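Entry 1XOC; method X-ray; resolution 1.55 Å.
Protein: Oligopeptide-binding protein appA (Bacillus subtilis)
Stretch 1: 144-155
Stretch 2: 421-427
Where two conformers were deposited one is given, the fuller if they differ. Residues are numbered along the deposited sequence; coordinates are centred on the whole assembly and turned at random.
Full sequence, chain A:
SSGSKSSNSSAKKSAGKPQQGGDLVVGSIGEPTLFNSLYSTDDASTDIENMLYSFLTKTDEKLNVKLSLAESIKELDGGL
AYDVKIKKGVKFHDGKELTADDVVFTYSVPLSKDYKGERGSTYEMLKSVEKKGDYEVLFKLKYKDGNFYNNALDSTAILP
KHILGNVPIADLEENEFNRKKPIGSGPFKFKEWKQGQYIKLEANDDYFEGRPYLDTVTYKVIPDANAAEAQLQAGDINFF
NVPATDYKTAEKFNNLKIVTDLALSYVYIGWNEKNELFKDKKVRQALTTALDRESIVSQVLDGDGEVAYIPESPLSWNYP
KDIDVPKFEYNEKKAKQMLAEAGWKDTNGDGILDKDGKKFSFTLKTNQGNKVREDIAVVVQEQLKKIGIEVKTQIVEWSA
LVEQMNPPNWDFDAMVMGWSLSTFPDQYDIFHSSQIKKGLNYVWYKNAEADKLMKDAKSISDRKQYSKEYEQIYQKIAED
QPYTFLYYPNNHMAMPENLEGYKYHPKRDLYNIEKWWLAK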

# COMPACT_ATOMS: atom_id res chain seq x y z
N LYS A 144 12.92 -21.50 1.56
CA LYS A 144 13.38 -20.37 0.76
C LYS A 144 12.20 -19.52 0.32
O LYS A 144 11.18 -20.05 -0.12
CB LYS A 144 14.17 -20.85 -0.45
CG LYS A 144 15.47 -21.54 -0.07
CD LYS A 144 16.29 -21.92 -1.29
CE LYS A 144 17.44 -22.80 -0.90
NZ LYS A 144 18.37 -22.99 -2.05
N ASP A 145 12.35 -18.22 0.46
CA ASP A 145 11.33 -17.27 0.04
C ASP A 145 11.97 -15.91 -0.14
O ASP A 145 12.42 -15.27 0.83
CB ASP A 145 10.21 -17.25 1.09
CG ASP A 145 9.01 -16.38 0.68
OD1 ASP A 145 7.96 -16.57 1.33
OD2 ASP A 145 9.11 -15.56 -0.25
N GLY A 146 12.01 -15.47 -1.39
CA GLY A 146 12.59 -14.17 -1.73
C GLY A 146 11.91 -12.97 -1.09
O GLY A 146 12.48 -11.87 -1.07
N ASN A 147 10.72 -13.15 -0.55
CA ASN A 147 10.09 -12.06 0.19
C ASN A 147 10.87 -11.63 1.41
O ASN A 147 10.72 -10.49 1.89
CB ASN A 147 8.66 -12.40 0.61
CG ASN A 147 7.71 -12.19 -0.48
OD1 ASN A 147 7.26 -11.05 -0.71
ND2 ASN A 147 7.41 -13.25 -1.21
N PHE A 148 11.69 -12.52 1.97
CA PHE A 148 12.42 -12.13 3.15
C PHE A 148 13.46 -11.07 2.82
O PHE A 148 13.42 -9.95 3.37
CB PHE A 148 13.05 -13.31 3.92
CG PHE A 148 13.79 -12.84 5.12
CD1 PHE A 148 13.12 -12.38 6.23
CD2 PHE A 148 15.15 -12.71 5.10
CE1 PHE A 148 13.82 -11.89 7.30
CE2 PHE A 148 15.81 -12.20 6.18
CZ PHE A 148 15.15 -11.79 7.27
N TYR A 149 14.43 -11.40 1.97
CA TYR A 149 15.45 -10.42 1.64
C TYR A 149 14.84 -9.16 1.00
O TYR A 149 15.29 -8.04 1.25
CB TYR A 149 16.50 -11.07 0.71
CG TYR A 149 17.60 -10.11 0.32
CD1 TYR A 149 17.51 -9.37 -0.85
CD2 TYR A 149 18.69 -9.89 1.16
CE1 TYR A 149 18.50 -8.45 -1.19
CE2 TYR A 149 19.68 -8.95 0.83
CZ TYR A 149 19.57 -8.26 -0.35
OH TYR A 149 20.54 -7.36 -0.72
N ASN A 150 13.84 -9.36 0.14
CA ASN A 150 13.43 -8.29 -0.78
C ASN A 150 12.31 -7.45 -0.24
O ASN A 150 12.06 -6.36 -0.73
CB ASN A 150 13.07 -8.85 -2.17
CG ASN A 150 14.26 -9.41 -2.89
OD1 ASN A 150 15.07 -8.67 -3.45
ND2 ASN A 150 14.39 -10.74 -2.88
N ASN A 151 11.64 -7.97 0.77
CA ASN A 151 10.51 -7.22 1.38
C ASN A 151 10.58 -7.06 2.90
O ASN A 151 10.35 -5.97 3.42
CB ASN A 151 9.17 -7.83 0.95
CG ASN A 151 8.78 -7.48 -0.47
OD1 ASN A 151 9.11 -6.40 -0.98
ND2 ASN A 151 8.05 -8.40 -1.12
N ALA A 152 10.90 -8.13 3.63
CA ALA A 152 10.91 -8.05 5.08
C ALA A 152 11.96 -7.08 5.57
O ALA A 152 11.70 -6.27 6.47
CB ALA A 152 11.10 -9.42 5.76
N LEU A 153 13.16 -7.15 5.00
CA LEU A 153 14.27 -6.31 5.45
C LEU A 153 14.04 -4.81 5.28
O LEU A 153 14.57 -4.00 6.06
CB LEU A 153 15.60 -6.73 4.75
CG LEU A 153 16.06 -8.10 5.19
CD1 LEU A 153 17.30 -8.47 4.38
CD2 LEU A 153 16.35 -8.21 6.63
N ASP A 154 13.31 -4.40 4.24
CA ASP A 154 13.13 -2.97 4.02
C ASP A 154 11.80 -2.50 4.60
O ASP A 154 11.57 -1.30 4.64
CB ASP A 154 13.27 -2.51 2.58
CG ASP A 154 12.35 -3.19 1.66
OD1 ASP A 154 12.36 -2.81 0.45
OD2 ASP A 154 11.65 -4.13 2.06
N SER A 155 10.95 -3.44 5.01
CA SER A 155 9.60 -3.11 5.54
C SER A 155 9.51 -3.08 7.04
O SER A 155 8.51 -2.54 7.59
CB SER A 155 8.60 -4.13 5.03
OG SER A 155 8.58 -4.11 3.62
N LEU A 421 1.95 -1.24 -4.31
CA LEU A 421 2.40 -2.60 -4.44
C LEU A 421 3.73 -2.85 -3.81
O LEU A 421 4.53 -1.96 -3.63
CB LEU A 421 2.43 -2.98 -5.93
CG LEU A 421 1.03 -3.01 -6.55
CD1 LEU A 421 1.09 -2.97 -8.06
CD2 LEU A 421 0.22 -4.22 -6.09
N SER A 422 3.97 -4.10 -3.46
CA SER A 422 5.31 -4.48 -3.03
C SER A 422 6.30 -4.29 -4.17
O SER A 422 5.96 -4.53 -5.35
CB SER A 422 5.33 -5.94 -2.61
OG SER A 422 6.60 -6.24 -2.07
N THR A 423 7.53 -3.92 -3.83
CA THR A 423 8.59 -3.78 -4.84
C THR A 423 9.14 -5.13 -5.28
O THR A 423 9.84 -5.21 -6.30
CB THR A 423 9.77 -2.89 -4.33
OG1 THR A 423 10.31 -3.43 -3.14
CG2 THR A 423 9.31 -1.48 -4.03
N PHE A 424 8.87 -6.17 -4.50
CA PHE A 424 9.16 -7.54 -4.88
C PHE A 424 7.86 -8.18 -5.27
O PHE A 424 6.95 -8.31 -4.46
CB PHE A 424 9.82 -8.31 -3.75
CG PHE A 424 10.19 -9.70 -4.11
CD1 PHE A 424 11.25 -9.92 -4.96
CD2 PHE A 424 9.48 -10.79 -3.63
CE1 PHE A 424 11.63 -11.22 -5.33
CE2 PHE A 424 9.84 -12.09 -4.01
CZ PHE A 424 10.92 -12.29 -4.84
N PRO A 425 7.73 -8.58 -6.53
CA PRO A 425 6.44 -8.99 -7.06
C PRO A 425 6.05 -10.40 -6.59
O PRO A 425 6.66 -11.37 -7.01
CB PRO A 425 6.67 -8.94 -8.58
CG PRO A 425 8.09 -9.30 -8.73
CD PRO A 425 8.79 -8.64 -7.56
N ASP A 426 5.06 -10.48 -5.71
CA ASP A 426 4.54 -11.77 -5.21
C ASP A 426 3.09 -11.52 -4.72
O ASP A 426 2.84 -10.75 -3.75
CB ASP A 426 5.45 -12.39 -4.11
CG ASP A 426 4.94 -13.77 -3.59
OD1 ASP A 426 5.67 -14.47 -2.81
OD2 ASP A 426 3.83 -14.18 -3.99
N GLN A 427 2.14 -12.16 -5.42
CA GLN A 427 0.70 -12.01 -5.24
C GLN A 427 0.15 -12.81 -4.07
O GLN A 427 -1.02 -12.70 -3.74
CB GLN A 427 -0.03 -12.50 -6.49
CG GLN A 427 0.36 -11.80 -7.78
CD GLN A 427 0.26 -10.34 -7.67
OE1 GLN A 427 1.21 -9.60 -8.00
NE2 GLN A 427 -0.89 -9.87 -7.18
O HOH W 1 4.71 -9.50 -1.99
O HOH W 2 12.56 -4.62 -2.84

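How do the two backbones meet? Stretch 1 leaves an extended approach at K144 and D145 and turns into a helix that runs on to S155, while stretch 2 has no regular helix or strand. The helix is not uniform: A152 N donates to N147 O at 2.9 Å, a bond reaching back five residues, and more weakly to F148 O at 3.1 Å, so the coil widens into a pi-type turn over 148-152. The backbones come nearest where the CA atoms of N150 and F424 lie 6.0 Å apart. No backbone hydrogen bond joins the stretches, so side chains and water carry the contact, across residues at least 269 positions apart in the sequence.

What does F424 find on the helix? Its CB points toward stretch 1, and with chi1 near 180° the ring lies along the first turn, making it the residue most covered by the other stretch. G146 O sits over one face of the ring, and G146 C approaches F424 CE2 at 3.7 Å. The lack of a side chain at G146 matters here, since an ideally placed CB would fall 2.9 Å from F424 CZ, a clash. N150 packs its CB 3.5 Å from F424 CD1, while its amide turns back along the helix, N150 ND2 donating to G146 O at 2.9 Å. Near the plane of the ring, at its edge, lie N147 OD1, 3.7 Å from F424 CD2, and N151 ND2, which comes within 3.2 Å of F424 CB.

How is the polar end around D426 organized? D145 OD2 caps the helix by accepting from N147 N at 2.9 Å, and the same oxygen accepts from N147 ND2 at 3.0 Å. That amide nitrogen also reaches across the contact to D426 OD1 at 2.7 Å; the bond is short but weak, its angle at the hydrogen being only 129°. N147 thus stands between two carboxylates, with D145 OD2 and D426 OD1 4.4 Å apart, and its donor nitrogen is shared by both of these like-charged groups. The other side-chain atom of the amide is used as well: N147 OD1 accepts from N151 ND2 at 2.8 Å, and water 1 links it to the backbone of stretch 2, donating to N147 OD1 at 3.2 Å and to D426 O at 2.9 Å.

What happens at the other end, near S422 and T423? N151 points its CB toward stretch 2 and brings its amide against the serine hydroxyl. N151 OD1 lies 2.7 Å from S422 OG, yet the angle is too poor for a hydrogen bond; closeness alone does not make one. T423 is held less directly. Its OG1 stays 4.2 Å from N150 O, and water 2 fills the gap, donating to N150 O at 2.8 Å and lying 2.6 Å from T423 OG1 in a second hydrogen bond.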